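Local coordinates for VgrG protein (PDB 4DTF), which probably cross-links actin through its actin cross-linking domain, using ATP and magnesium, and here holds the ATP analogue ANP with magnesium, at residues Glu28-Gly33 with Thr86-Leu91; Gln173-Gly178 with Ser361-Thr366; Ala12-Pro17 with Val92-Glu97; Pro279-Ser284 with Ala347-Phe352. One frame throughout, in Å; residues are numbered along the deposited sequence.

Contact 1: residues Glu28-Gly33 with Thr86-Leu91; sequences ENELAG and THTVEL. With ANP (phosphoaminophosphonic acid-adenylate ester), chain B.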
# COMPACT_ATOMS: atom_id res chain seq x y z
N GLU A 28 -4.05 2.59 -6.22
CA GLU A 28 -5.18 1.85 -5.67
C GLU A 28 -6.39 2.72 -5.85
O GLU A 28 -6.32 3.91 -5.55
CB GLU A 28 -4.96 1.56 -4.18
CG GLU A 28 -3.90 0.51 -3.92
CD GLU A 28 -3.42 0.46 -2.48
OE1 GLU A 28 -2.84 1.45 -2.00
OE2 GLU A 28 -3.66 -0.59 -1.83
N ASN A 29 -7.48 2.18 -6.40
CA ASN A 29 -8.69 2.96 -6.65
C ASN A 29 -9.95 2.21 -6.29
O ASN A 29 -10.37 1.30 -7.02
CB ASN A 29 -8.76 3.46 -8.10
CG ASN A 29 -9.67 4.66 -8.29
OD1 ASN A 29 -9.50 5.45 -9.20
ND2 ASN A 29 -10.62 4.90 -7.40
N GLU A 30 -10.57 2.61 -5.17
CA GLU A 30 -11.82 2.00 -4.73
C GLU A 30 -12.97 2.63 -5.52
O GLU A 30 -13.06 3.85 -5.63
CB GLU A 30 -12.01 2.19 -3.22
CG GLU A 30 -13.18 1.42 -2.63
CD GLU A 30 -13.51 1.78 -1.19
OE1 GLU A 30 -14.15 0.95 -0.51
OE2 GLU A 30 -13.12 2.88 -0.74
N LEU A 31 -13.80 1.79 -6.15
CA LEU A 31 -14.91 2.26 -6.97
C LEU A 31 -16.14 2.54 -6.15
O LEU A 31 -16.34 1.93 -5.10
CB LEU A 31 -15.25 1.23 -8.07
CG LEU A 31 -14.13 0.82 -9.01
CD1 LEU A 31 -14.58 -0.28 -9.90
CD2 LEU A 31 -13.59 2.00 -9.81
N ALA A 32 -16.99 3.46 -6.64
CA ALA A 32 -18.29 3.77 -6.05
C ALA A 32 -19.36 3.36 -7.06
O ALA A 32 -19.14 3.45 -8.27
CB ALA A 32 -18.41 5.26 -5.75
N GLY A 33 -20.52 2.95 -6.55
CA GLY A 33 -21.67 2.60 -7.38
C GLY A 33 -21.97 1.12 -7.49
O GLY A 33 -23.00 0.76 -8.07
N THR A 86 -20.51 -9.36 0.73
CA THR A 86 -20.43 -8.24 -0.22
C THR A 86 -19.23 -7.38 0.16
O THR A 86 -18.98 -7.15 1.34
CB THR A 86 -21.69 -7.37 -0.24
OG1 THR A 86 -21.86 -6.76 1.04
CG2 THR A 86 -22.92 -8.13 -0.63
N HIS A 87 -18.52 -6.87 -0.84
CA HIS A 87 -17.37 -5.99 -0.64
C HIS A 87 -17.38 -4.90 -1.67
O HIS A 87 -17.90 -5.08 -2.76
CB HIS A 87 -16.05 -6.77 -0.80
CG HIS A 87 -15.85 -7.90 0.16
ND1 HIS A 87 -15.09 -7.75 1.30
CD2 HIS A 87 -16.29 -9.18 0.09
CE1 HIS A 87 -15.11 -8.92 1.91
NE2 HIS A 87 -15.81 -9.81 1.22
N THR A 88 -16.70 -3.80 -1.38
CA THR A 88 -16.49 -2.77 -2.40
C THR A 88 -15.36 -3.33 -3.31
O THR A 88 -14.62 -4.24 -2.91
CB THR A 88 -16.08 -1.44 -1.78
OG1 THR A 88 -14.89 -1.61 -1.03
CG2 THR A 88 -17.18 -0.84 -0.91
N VAL A 89 -15.27 -2.79 -4.52
CA VAL A 89 -14.27 -3.19 -5.49
C VAL A 89 -13.15 -2.17 -5.51
O VAL A 89 -13.40 -0.97 -5.56
CB VAL A 89 -14.89 -3.41 -6.91
CG1 VAL A 89 -13.82 -3.60 -7.98
CG2 VAL A 89 -15.86 -4.58 -6.90
N GLU A 90 -11.91 -2.66 -5.46
CA GLU A 90 -10.75 -1.80 -5.58
C GLU A 90 -9.89 -2.26 -6.74
O GLU A 90 -9.53 -3.44 -6.84
CB GLU A 90 -9.97 -1.77 -4.26
CG GLU A 90 -8.79 -0.79 -4.26
CD GLU A 90 -7.95 -0.87 -3.00
OE1 GLU A 90 -7.69 -2.00 -2.53
OE2 GLU A 90 -7.52 0.19 -2.50
N LEU A 91 -9.55 -1.32 -7.62
CA LEU A 91 -8.66 -1.59 -8.76
C LEU A 91 -7.23 -1.27 -8.33
O LEU A 91 -6.97 -0.17 -7.84
CB LEU A 91 -9.06 -0.78 -9.99
CG LEU A 91 -10.52 -0.83 -10.44
CD1 LEU A 91 -10.69 -0.05 -11.74
CD2 LEU A 91 -11.02 -2.29 -10.59
PG ANP B . -5.22 -4.08 1.40
O1G ANP B . -6.30 -3.21 0.83
O2G ANP B . -4.87 -3.71 2.81
O3G ANP B . -5.62 -5.52 1.41
PB ANP B . -3.22 -4.92 -0.40
O1B ANP B . -3.26 -6.27 0.23
O2B ANP B . -3.92 -4.95 -1.72
N3B ANP B . -3.90 -3.93 0.49
PA ANP B . -0.90 -4.42 -1.91
O1A ANP B . 0.44 -5.02 -1.72
O2A ANP B . -1.64 -5.17 -3.02
O3A ANP B . -1.69 -4.50 -0.64
O5' ANP B . -0.79 -2.88 -2.33
C5' ANP B . 0.28 -2.67 -3.25
C4' ANP B . 0.28 -1.28 -3.81
O4' ANP B . 1.66 -0.95 -4.05
C3' ANP B . -0.39 -1.14 -5.18
O3' ANP B . -0.76 0.21 -5.44
C2' ANP B . 0.73 -1.62 -6.10
O2' ANP B . 0.61 -1.17 -7.44
C1' ANP B . 1.93 -0.96 -5.43
N9 ANP B . 3.21 -1.61 -5.65
C8 ANP B . 3.52 -2.95 -5.55
N7 ANP B . 4.75 -3.24 -5.85
C5 ANP B . 5.31 -2.01 -6.16
C6 ANP B . 6.62 -1.62 -6.53
N6 ANP B . 7.63 -2.48 -6.71
N1 ANP B . 6.85 -0.30 -6.71
C2 ANP B . 5.84 0.57 -6.55
N3 ANP B . 4.57 0.32 -6.22
C4 ANP B . 4.38 -1.00 -6.04
O HOH W 1 -17.09 -0.87 -5.21
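Glu28-Glu30 and Thr86-Leu91 run as neighbouring antiparallel strands, their axes 4.4 Å apart at closest approach and their directions 155° apart. Asn29 and Leu91 form a hydrogen-bonded pair, each N giving its hydrogen to the other's O, whereas Glu30 and Glu90 are a non-hydrogen-bonded pair with CA atoms 4.0 Å apart. Beyond them Leu31 N reaches Val89 O at 2.9 Å, and a water spans Leu31 O and Val89 N. This is the junction of strands 24-30 and 85-97, beside the nucleotide site. On the face of Asn29 and Leu91, Leu31 sets CD1 against Val89 CG1 (3.9 Å) and CD2 against Leu91 CD1, under helix 101-124. On the face of Glu30 and Glu90, Thr88 OG1 donates to the anti lone pair of Glu30 OE1 at 2.7 Å, and accepts a hydrogen bond from Met64 N. Glu30 CG stands anti to its backbone N (chi1 -171°), which lets the extended chain reach across to that hydroxyl. Glu28 and Glu90 bring OE2 and OE2 to 4.0 Å, their carboxylate planes 24° apart; a bound magnesium ion lies about 3 Å from the Glu28 side chain.

Contact 2: residues Gln173-Gly178 with Ser361-Thr366; sequences QQATVG and SYLPKT. With MG (magnesium ion), chain D; ANP (phosphoaminophosphonic acid-adenylate ester), chain B.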
# COMPACT_ATOMS: atom_id res chain seq x y z
N GLN A 173 -8.78 6.89 -3.49
CA GLN A 173 -7.47 6.74 -4.13
C GLN A 173 -6.22 6.86 -3.29
O GLN A 173 -6.08 7.77 -2.47
CB GLN A 173 -7.37 7.69 -5.34
CG GLN A 173 -8.42 7.41 -6.43
CD GLN A 173 -8.43 8.40 -7.58
OE1 GLN A 173 -8.11 9.59 -7.43
NE2 GLN A 173 -8.89 7.97 -8.74
N GLN A 174 -5.28 5.96 -3.54
CA GLN A 174 -3.93 5.99 -2.98
C GLN A 174 -2.92 5.76 -4.07
O GLN A 174 -3.26 5.23 -5.13
CB GLN A 174 -3.71 4.94 -1.88
CG GLN A 174 -4.28 5.33 -0.54
CD GLN A 174 -5.61 4.68 -0.34
OE1 GLN A 174 -5.71 3.45 -0.26
NE2 GLN A 174 -6.65 5.48 -0.29
N ALA A 175 -1.66 6.15 -3.82
CA ALA A 175 -0.53 5.91 -4.70
C ALA A 175 0.58 5.34 -3.81
O ALA A 175 0.70 5.74 -2.66
CB ALA A 175 -0.09 7.21 -5.34
N THR A 176 1.36 4.38 -4.34
CA THR A 176 2.50 3.76 -3.64
C THR A 176 3.73 3.99 -4.48
O THR A 176 3.74 3.66 -5.67
CB THR A 176 2.22 2.28 -3.30
OG1 THR A 176 1.10 2.21 -2.42
CG2 THR A 176 3.41 1.59 -2.63
N VAL A 177 4.78 4.56 -3.88
CA VAL A 177 6.03 4.87 -4.57
C VAL A 177 7.13 3.98 -4.00
O VAL A 177 7.28 3.90 -2.79
CB VAL A 177 6.37 6.39 -4.47
CG1 VAL A 177 7.80 6.69 -4.92
CG2 VAL A 177 5.38 7.25 -5.25
N GLY A 178 7.90 3.36 -4.89
CA GLY A 178 9.05 2.55 -4.53
C GLY A 178 10.32 3.23 -4.98
O GLY A 178 10.39 3.70 -6.11
N SER A 361 -1.59 13.36 -11.33
CA SER A 361 -1.50 12.99 -12.75
C SER A 361 -1.40 11.46 -12.97
O SER A 361 -1.63 11.00 -14.08
CB SER A 361 -0.33 13.71 -13.41
OG SER A 361 0.90 13.31 -12.82
N TYR A 362 -1.02 10.69 -11.93
CA TYR A 362 -0.91 9.22 -12.01
C TYR A 362 -2.28 8.54 -11.79
O TYR A 362 -2.40 7.34 -12.01
CB TYR A 362 0.08 8.71 -10.95
CG TYR A 362 1.51 9.10 -11.25
CD1 TYR A 362 2.04 10.30 -10.77
CD2 TYR A 362 2.33 8.28 -12.01
CE1 TYR A 362 3.35 10.68 -11.06
CE2 TYR A 362 3.64 8.66 -12.32
CZ TYR A 362 4.15 9.84 -11.82
OH TYR A 362 5.44 10.20 -12.11
N LEU A 363 -3.29 9.30 -11.33
CA LEU A 363 -4.59 8.74 -10.99
C LEU A 363 -5.66 9.00 -12.04
O LEU A 363 -5.73 10.10 -12.60
CB LEU A 363 -5.05 9.26 -9.61
CG LEU A 363 -4.48 8.58 -8.33
CD1 LEU A 363 -4.92 7.11 -8.20
CD2 LEU A 363 -2.96 8.72 -8.22
N PRO A 364 -6.50 7.99 -12.35
CA PRO A 364 -7.60 8.22 -13.29
C PRO A 364 -8.69 9.10 -12.68
O PRO A 364 -8.99 9.00 -11.51
CB PRO A 364 -8.13 6.81 -13.56
CG PRO A 364 -7.81 6.05 -12.32
CD PRO A 364 -6.57 6.64 -11.75
N LYS A 365 -9.26 10.01 -13.48
CA LYS A 365 -10.32 10.89 -13.00
C LYS A 365 -11.60 10.70 -13.82
O LYS A 365 -11.56 10.79 -15.04
CB LYS A 365 -9.86 12.37 -13.06
CG LYS A 365 -8.74 12.75 -12.09
CD LYS A 365 -8.74 11.94 -10.76
CE LYS A 365 -7.79 12.41 -9.69
NZ LYS A 365 -6.58 13.10 -10.24
N THR A 366 -12.74 10.43 -13.15
CA THR A 366 -14.03 10.29 -13.84
C THR A 366 -14.38 11.63 -14.50
O THR A 366 -14.75 11.64 -15.67
CB THR A 366 -15.18 9.86 -12.88
OG1 THR A 366 -14.81 8.71 -12.12
CG2 THR A 366 -16.49 9.55 -13.64
MG MG D . -4.31 1.65 0.65
PG ANP B . -5.22 -4.08 1.40
O1G ANP B . -6.30 -3.21 0.83
O2G ANP B . -4.87 -3.71 2.81
O3G ANP B . -5.62 -5.52 1.41
PB ANP B . -3.22 -4.92 -0.40
O1B ANP B . -3.26 -6.27 0.23
O2B ANP B . -3.92 -4.95 -1.72
N3B ANP B . -3.90 -3.93 0.49
PA ANP B . -0.90 -4.42 -1.91
O1A ANP B . 0.44 -5.02 -1.72
O2A ANP B . -1.64 -5.17 -3.02
O3A ANP B . -1.69 -4.50 -0.64
O5' ANP B . -0.79 -2.88 -2.33
C5' ANP B . 0.28 -2.67 -3.25
C4' ANP B . 0.28 -1.28 -3.81
O4' ANP B . 1.66 -0.95 -4.05
C3' ANP B . -0.39 -1.14 -5.18
O3' ANP B . -0.76 0.21 -5.44
C2' ANP B . 0.73 -1.62 -6.10
O2' ANP B . 0.61 -1.17 -7.44
C1' ANP B . 1.93 -0.96 -5.43
N9 ANP B . 3.21 -1.61 -5.65
C8 ANP B . 3.52 -2.95 -5.55
N7 ANP B . 4.75 -3.24 -5.85
C5 ANP B . 5.31 -2.01 -6.16
C6 ANP B . 6.62 -1.62 -6.53
N6 ANP B . 7.63 -2.48 -6.71
N1 ANP B . 6.85 -0.30 -6.71
C2 ANP B . 5.84 0.57 -6.55
N3 ANP B . 4.57 0.32 -6.22
C4 ANP B . 4.38 -1.00 -6.04
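Gln173, at the start of strand 173-180, meets the irregular segment Leu363-Lys365 where the chain returns, near its modelled end, to strand 173-180, which borders the nucleotide site. Its CB lies 3.8 Å from Leu363 CD1, and CG rests against the same methyl. CD keeps that company too, with Pro364 O also near. The two side chains come from opposite directions, and the CD1 methyl of the leucine covers the glutamine from CB to CD. At the tip the amide divides its contacts. OE1 sits by Leu363 CB and 3.6 Å from Lys365 CE, a methylene brought there by the bent lysine chain, whose NZ goes on to Gln360 OE1. NE2 gives a hydrogen to Pro364 O at 3.0 Å, with an N-H...O angle of 152°; the acceptor lies in the amide plane and the donor in the carbonyl plane. The same nitrogen bonds to Asn29 OD1 of the neighbouring strand, so two acceptors grip the NH2 group and fix the rotation of the amide. The extended chain beyond CG (chi2 175°) carries the amide out to both. Leu363 also places CD2 by Ala175 CB, a looser apolar touch, while Pro364 packs toward helix 101-124. The next residue points the other way: Gln174 turns its side chain from the segment 361-366, bends at chi2 (99°), and coordinates a magnesium ion through OE1 at 2.5 Å.

Contact 3: residues Ala12-Pro17 with Val92-Glu97; sequences ATPDFP and VSYPCE. With ANP (phosphoaminophosphonic acid-adenylate ester), chain B.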
# COMPACT_ATOMS: atom_id res chain seq x y z
N ALA A 12 -5.19 -17.73 -12.64
CA ALA A 12 -4.48 -17.11 -11.51
C ALA A 12 -4.02 -15.68 -11.87
O ALA A 12 -3.53 -15.48 -12.98
CB ALA A 12 -3.29 -17.96 -11.10
N THR A 13 -4.22 -14.69 -10.95
CA THR A 13 -3.80 -13.30 -11.23
C THR A 13 -2.30 -13.23 -11.07
O THR A 13 -1.79 -13.65 -10.02
CB THR A 13 -4.46 -12.22 -10.34
OG1 THR A 13 -4.09 -12.38 -8.98
CG2 THR A 13 -5.95 -12.15 -10.48
N PRO A 14 -1.55 -12.74 -12.08
CA PRO A 14 -0.09 -12.67 -11.94
C PRO A 14 0.31 -11.81 -10.74
O PRO A 14 -0.42 -10.88 -10.37
CB PRO A 14 0.37 -12.04 -13.26
CG PRO A 14 -0.73 -12.29 -14.21
CD PRO A 14 -1.98 -12.21 -13.39
N ASP A 15 1.43 -12.16 -10.11
CA ASP A 15 1.99 -11.40 -9.00
C ASP A 15 2.59 -10.14 -9.57
O ASP A 15 2.93 -10.10 -10.76
CB ASP A 15 3.08 -12.21 -8.28
CG ASP A 15 2.57 -13.44 -7.59
OD1 ASP A 15 1.80 -13.30 -6.61
OD2 ASP A 15 2.95 -14.56 -8.01
N PHE A 16 2.73 -9.10 -8.75
CA PHE A 16 3.33 -7.85 -9.19
C PHE A 16 4.77 -8.12 -9.61
O PHE A 16 5.46 -8.88 -8.92
CB PHE A 16 3.38 -6.82 -8.03
CG PHE A 16 2.08 -6.30 -7.47
CD1 PHE A 16 1.06 -5.87 -8.31
CD2 PHE A 16 1.90 -6.18 -6.10
CE1 PHE A 16 -0.12 -5.35 -7.78
CE2 PHE A 16 0.72 -5.65 -5.57
CZ PHE A 16 -0.29 -5.25 -6.42
N PRO A 17 5.28 -7.45 -10.68
CA PRO A 17 6.72 -7.53 -10.94
C PRO A 17 7.41 -6.88 -9.73
O PRO A 17 6.83 -5.99 -9.10
CB PRO A 17 6.91 -6.69 -12.21
CG PRO A 17 5.72 -5.81 -12.29
CD PRO A 17 4.60 -6.48 -11.57
N VAL A 92 -6.35 -2.28 -8.39
CA VAL A 92 -4.97 -2.18 -7.89
C VAL A 92 -4.00 -2.35 -9.05
O VAL A 92 -3.88 -3.45 -9.59
CB VAL A 92 -4.69 -3.17 -6.73
CG1 VAL A 92 -3.28 -2.99 -6.17
CG2 VAL A 92 -5.74 -3.01 -5.60
N SER A 93 -3.33 -1.26 -9.46
CA SER A 93 -2.44 -1.35 -10.61
C SER A 93 -1.22 -2.23 -10.37
O SER A 93 -0.77 -2.38 -9.23
CB SER A 93 -2.01 0.04 -11.09
OG SER A 93 -0.99 0.59 -10.27
N TYR A 94 -0.68 -2.79 -11.46
CA TYR A 94 0.60 -3.48 -11.46
C TYR A 94 1.58 -2.29 -11.52
O TYR A 94 1.34 -1.36 -12.30
CB TYR A 94 0.73 -4.39 -12.70
CG TYR A 94 -0.00 -5.70 -12.51
CD1 TYR A 94 -1.38 -5.78 -12.70
CD2 TYR A 94 0.66 -6.83 -12.04
CE1 TYR A 94 -2.07 -6.97 -12.47
CE2 TYR A 94 -0.01 -8.03 -11.82
CZ TYR A 94 -1.38 -8.09 -12.02
OH TYR A 94 -2.07 -9.25 -11.77
N PRO A 95 2.62 -2.23 -10.65
CA PRO A 95 3.52 -1.07 -10.68
C PRO A 95 4.22 -0.88 -12.03
O PRO A 95 4.41 -1.84 -12.79
CB PRO A 95 4.55 -1.40 -9.59
CG PRO A 95 4.51 -2.90 -9.47
CD PRO A 95 3.06 -3.22 -9.65
N CYS A 96 4.58 0.36 -12.32
CA CYS A 96 5.32 0.74 -13.51
C CYS A 96 6.38 1.76 -13.10
O CYS A 96 6.40 2.18 -11.94
CB CYS A 96 4.40 1.25 -14.61
SG CYS A 96 3.57 2.82 -14.25
N GLU A 97 7.27 2.12 -14.03
CA GLU A 97 8.29 3.12 -13.76
C GLU A 97 7.59 4.46 -13.68
O GLU A 97 6.67 4.71 -14.46
CB GLU A 97 9.35 3.14 -14.86
CG GLU A 97 9.98 1.78 -15.10
CD GLU A 97 10.82 1.64 -16.36
OE1 GLU A 97 10.96 0.50 -16.85
OE2 GLU A 97 11.36 2.66 -16.83
PG ANP B . -5.22 -4.08 1.40
O1G ANP B . -6.30 -3.21 0.83
O2G ANP B . -4.87 -3.71 2.81
O3G ANP B . -5.62 -5.52 1.41
PB ANP B . -3.22 -4.92 -0.40
O1B ANP B . -3.26 -6.27 0.23
O2B ANP B . -3.92 -4.95 -1.72
N3B ANP B . -3.90 -3.93 0.49
PA ANP B . -0.90 -4.42 -1.91
O1A ANP B . 0.44 -5.02 -1.72
O2A ANP B . -1.64 -5.17 -3.02
O3A ANP B . -1.69 -4.50 -0.64
O5' ANP B . -0.79 -2.88 -2.33
C5' ANP B . 0.28 -2.67 -3.25
C4' ANP B . 0.28 -1.28 -3.81
O4' ANP B . 1.66 -0.95 -4.05
C3' ANP B . -0.39 -1.14 -5.18
O3' ANP B . -0.76 0.21 -5.44
C2' ANP B . 0.73 -1.62 -6.10
O2' ANP B . 0.61 -1.17 -7.44
C1' ANP B . 1.93 -0.96 -5.43
N9 ANP B . 3.21 -1.61 -5.65
C8 ANP B . 3.52 -2.95 -5.55
N7 ANP B . 4.75 -3.24 -5.85
C5 ANP B . 5.31 -2.01 -6.16
C6 ANP B . 6.62 -1.62 -6.53
N6 ANP B . 7.63 -2.48 -6.71
N1 ANP B . 6.85 -0.30 -6.71
C2 ANP B . 5.84 0.57 -6.55
N3 ANP B . 4.57 0.32 -6.22
C4 ANP B . 4.38 -1.00 -6.04
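One wall of the nucleotide pocket is built here, where Phe16 and Pro95 both touch the adenylate of ANP. Phe16 turns one ring face to C8 of the base, and its CE2 lies 3.5 Å from the alpha-phosphate oxygen O2A. Pro95 sets CG 3.5 Å from C5 of ANP, while its CD packs against Phe16 CD1. The side chain of Phe16 leaves with CG anti to the carbonyl carbon (chi1 -65°), which turns the ring to lie beside both the ligand and strand 85-97, with Val92 CG1 at its edge near CZ. Ser93 O takes a hydrogen from the ribose O2' at 2.6 Å. The strand breaks its regular course at Tyr94 and Pro95, and the extended N-terminal segment is laid along this break, joining the modelled start of the chain to strand 85-97. Phe16 directs its edge at the face of Tyr94 in a T-shaped pair, centroids 5.7 Å apart and planes at 80°. At the far end of the tyrosine, OH donates to Pro14 O at 2.7 Å, tilted 23° from the carbonyl plane. Asp15 O and Pro17 CD lie at the edge of the tyrosine ring, in its plane. Pro17 CD also packs against Pro95 CD.

Contact 4: residues Pro279-Ser284 with Ala347-Phe352; sequences PRTKPS and AILFEF. With ANP (phosphoaminophosphonic acid-adenylate ester), chain B.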
# COMPACT_ATOMS: atom_id res chain seq x y z
N PRO A 279 5.20 3.96 5.45
CA PRO A 279 6.20 2.97 5.01
C PRO A 279 5.50 1.62 4.78
O PRO A 279 4.66 1.22 5.58
CB PRO A 279 7.19 2.91 6.18
CG PRO A 279 7.00 4.24 6.91
CD PRO A 279 5.53 4.52 6.78
N ARG A 280 5.81 0.98 3.64
CA ARG A 280 5.19 -0.28 3.25
C ARG A 280 6.18 -1.43 3.26
O ARG A 280 5.78 -2.56 2.97
CB ARG A 280 4.53 -0.14 1.86
CG ARG A 280 3.28 0.77 1.87
CD ARG A 280 2.04 0.14 2.50
NE ARG A 280 1.64 -1.09 1.82
CZ ARG A 280 1.75 -2.30 2.34
NH1 ARG A 280 2.24 -2.46 3.57
NH2 ARG A 280 1.36 -3.37 1.66
N THR A 281 7.46 -1.15 3.59
CA THR A 281 8.52 -2.15 3.62
C THR A 281 8.97 -2.38 5.06
O THR A 281 9.10 -1.42 5.83
CB THR A 281 9.67 -1.74 2.68
OG1 THR A 281 9.14 -1.53 1.36
CG2 THR A 281 10.80 -2.77 2.61
N LYS A 282 9.23 -3.65 5.41
CA LYS A 282 9.74 -4.06 6.71
C LYS A 282 11.01 -3.26 7.04
O LYS A 282 11.99 -3.34 6.29
CB LYS A 282 10.05 -5.57 6.70
CG LYS A 282 10.59 -6.13 8.03
CD LYS A 282 10.93 -7.63 7.90
CE LYS A 282 9.72 -8.52 7.73
NZ LYS A 282 10.09 -9.96 7.70
N PRO A 283 11.01 -2.45 8.12
CA PRO A 283 12.19 -1.63 8.44
C PRO A 283 13.52 -2.38 8.55
O PRO A 283 14.54 -1.87 8.09
CB PRO A 283 11.80 -0.94 9.76
CG PRO A 283 10.33 -0.83 9.67
CD PRO A 283 9.91 -2.16 9.06
N SER A 284 13.52 -3.60 9.12
CA SER A 284 14.75 -4.38 9.32
C SER A 284 15.48 -4.75 8.00
O SER A 284 16.68 -5.02 8.03
CB SER A 284 14.49 -5.61 10.19
OG SER A 284 13.66 -6.52 9.50
N ALA A 347 14.56 -1.99 -2.65
CA ALA A 347 13.60 -0.91 -2.86
C ALA A 347 12.73 -0.89 -1.61
O ALA A 347 12.41 -1.95 -1.06
CB ALA A 347 12.74 -1.16 -4.11
N ILE A 348 12.37 0.31 -1.16
CA ILE A 348 11.50 0.52 -0.01
C ILE A 348 10.32 1.31 -0.53
O ILE A 348 10.48 2.20 -1.37
CB ILE A 348 12.23 1.17 1.20
CG1 ILE A 348 13.01 2.46 0.79
CG2 ILE A 348 13.13 0.12 1.89
CD1 ILE A 348 13.58 3.32 1.97
N LEU A 349 9.12 0.93 -0.08
CA LEU A 349 7.86 1.49 -0.58
C LEU A 349 7.11 2.33 0.40
O LEU A 349 7.20 2.13 1.61
CB LEU A 349 6.98 0.35 -1.14
CG LEU A 349 7.31 -0.08 -2.58
CD1 LEU A 349 8.67 -0.79 -2.68
CD2 LEU A 349 6.26 -0.98 -3.10
N PHE A 350 6.35 3.30 -0.13
CA PHE A 350 5.59 4.23 0.69
C PHE A 350 4.22 4.49 0.12
O PHE A 350 4.10 4.82 -1.06
CB PHE A 350 6.36 5.55 0.87
CG PHE A 350 7.73 5.34 1.46
CD1 PHE A 350 7.91 5.34 2.84
CD2 PHE A 350 8.83 5.11 0.63
CE1 PHE A 350 9.18 5.11 3.38
CE2 PHE A 350 10.09 4.88 1.18
CZ PHE A 350 10.25 4.87 2.55
N GLU A 351 3.20 4.39 0.96
CA GLU A 351 1.84 4.63 0.51
C GLU A 351 1.40 6.04 0.88
O GLU A 351 1.43 6.42 2.05
CB GLU A 351 0.90 3.58 1.11
CG GLU A 351 -0.58 3.75 0.79
CD GLU A 351 -1.48 2.76 1.50
OE1 GLU A 351 -1.09 1.58 1.64
OE2 GLU A 351 -2.59 3.16 1.91
N PHE A 352 0.91 6.78 -0.12
CA PHE A 352 0.36 8.11 0.09
C PHE A 352 -1.11 7.88 0.41
O PHE A 352 -1.88 7.51 -0.48
CB PHE A 352 0.56 9.00 -1.15
CG PHE A 352 2.00 9.42 -1.34
CD1 PHE A 352 2.93 8.56 -1.94
CD2 PHE A 352 2.44 10.67 -0.92
CE1 PHE A 352 4.26 8.95 -2.10
CE2 PHE A 352 3.77 11.06 -1.10
CZ PHE A 352 4.67 10.19 -1.67
PG ANP B . -5.22 -4.08 1.40
O1G ANP B . -6.30 -3.21 0.83
O2G ANP B . -4.87 -3.71 2.81
O3G ANP B . -5.62 -5.52 1.41
PB ANP B . -3.22 -4.92 -0.40
O1B ANP B . -3.26 -6.27 0.23
O2B ANP B . -3.92 -4.95 -1.72
N3B ANP B . -3.90 -3.93 0.49
PA ANP B . -0.90 -4.42 -1.91
O1A ANP B . 0.44 -5.02 -1.72
O2A ANP B . -1.64 -5.17 -3.02
O3A ANP B . -1.69 -4.50 -0.64
O5' ANP B . -0.79 -2.88 -2.33
C5' ANP B . 0.28 -2.67 -3.25
C4' ANP B . 0.28 -1.28 -3.81
O4' ANP B . 1.66 -0.95 -4.05
C3' ANP B . -0.39 -1.14 -5.18
O3' ANP B . -0.76 0.21 -5.44
C2' ANP B . 0.73 -1.62 -6.10
O2' ANP B . 0.61 -1.17 -7.44
C1' ANP B . 1.93 -0.96 -5.43
N9 ANP B . 3.21 -1.61 -5.65
C8 ANP B . 3.52 -2.95 -5.55
N7 ANP B . 4.75 -3.24 -5.85
C5 ANP B . 5.31 -2.01 -6.16
C6 ANP B . 6.62 -1.62 -6.53
N6 ANP B . 7.63 -2.48 -6.71
N1 ANP B . 6.85 -0.30 -6.71
C2 ANP B . 5.84 0.57 -6.55
N3 ANP B . 4.57 0.32 -6.22
C4 ANP B . 4.38 -1.00 -6.04
O HOH W 2 0.53 0.31 -0.62
O HOH W 3 9.11 1.46 3.51
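Pro279 pairs with Phe350 as an antiparallel, non-hydrogen-bonded bridge, CA atoms 4.5 Å apart, and Arg280 N bonds to Leu349 O at 2.7 Å, the donor 39° above the carbonyl plane. Thr281 replaces a backbone acceptor with its side chain: Leu349 N gives its hydrogen to Thr281 OG1 at 2.9 Å. With OG1 anti to the carbonyl carbon (chi1 -55°), the hydroxyl faces the strand, while CG2 meets Ile348 CG2; OG1 is also bonded to Ile333 O. A water ties Thr281 N to Leu349 O. Phe350 brings CD1 to 3.6 Å from Pro279 CA. Arg280 bends at chi2 and chi3, laying CG and CD over Glu351 CB. Its NE and Glu351 OE1, 3.8 Å apart, make a long salt bridge by charge alone, since no N-H is aimed at the oxygen, which stands off the guanidinium plane; the flat groups stand 88° apart. A second water links the same two atoms. Arg280 NH1 is held by His331 O, and Glu351 OE2 by Arg353. Leu349 CD2 reaches 3.4 Å from C5 of ANP, and Arg280 NH2 lies 3.9 Å from O1A, so strand and loop line the base and alpha-phosphate side of the nucleotide-binding site.

Overall arrangement
All four contacts touch ANP; each pairs a strand beside it with another strand or a loop. Contacts 1 and 2, centres about 14 Å apart, are joined through neighbouring strands 24-30 and 173-180, where Glu28 N lies 3.0 Å from Gln174 O. Contact 2 passes on to contact 4 likewise, with Ala175 O 2.8 Å from Phe352 N. Contacts 1 and 3 share strand 85-97, and contact 1 is nested inside the loop closed by contact 3. Contacts 3 and 4 do not touch, yet Pro95 and Leu349 both approach the adenine base. Glu28 and Glu351 come to about 3 Å of the magnesium that Gln174 OE1 binds, which draws contacts 1, 2 and 4 together at one ion.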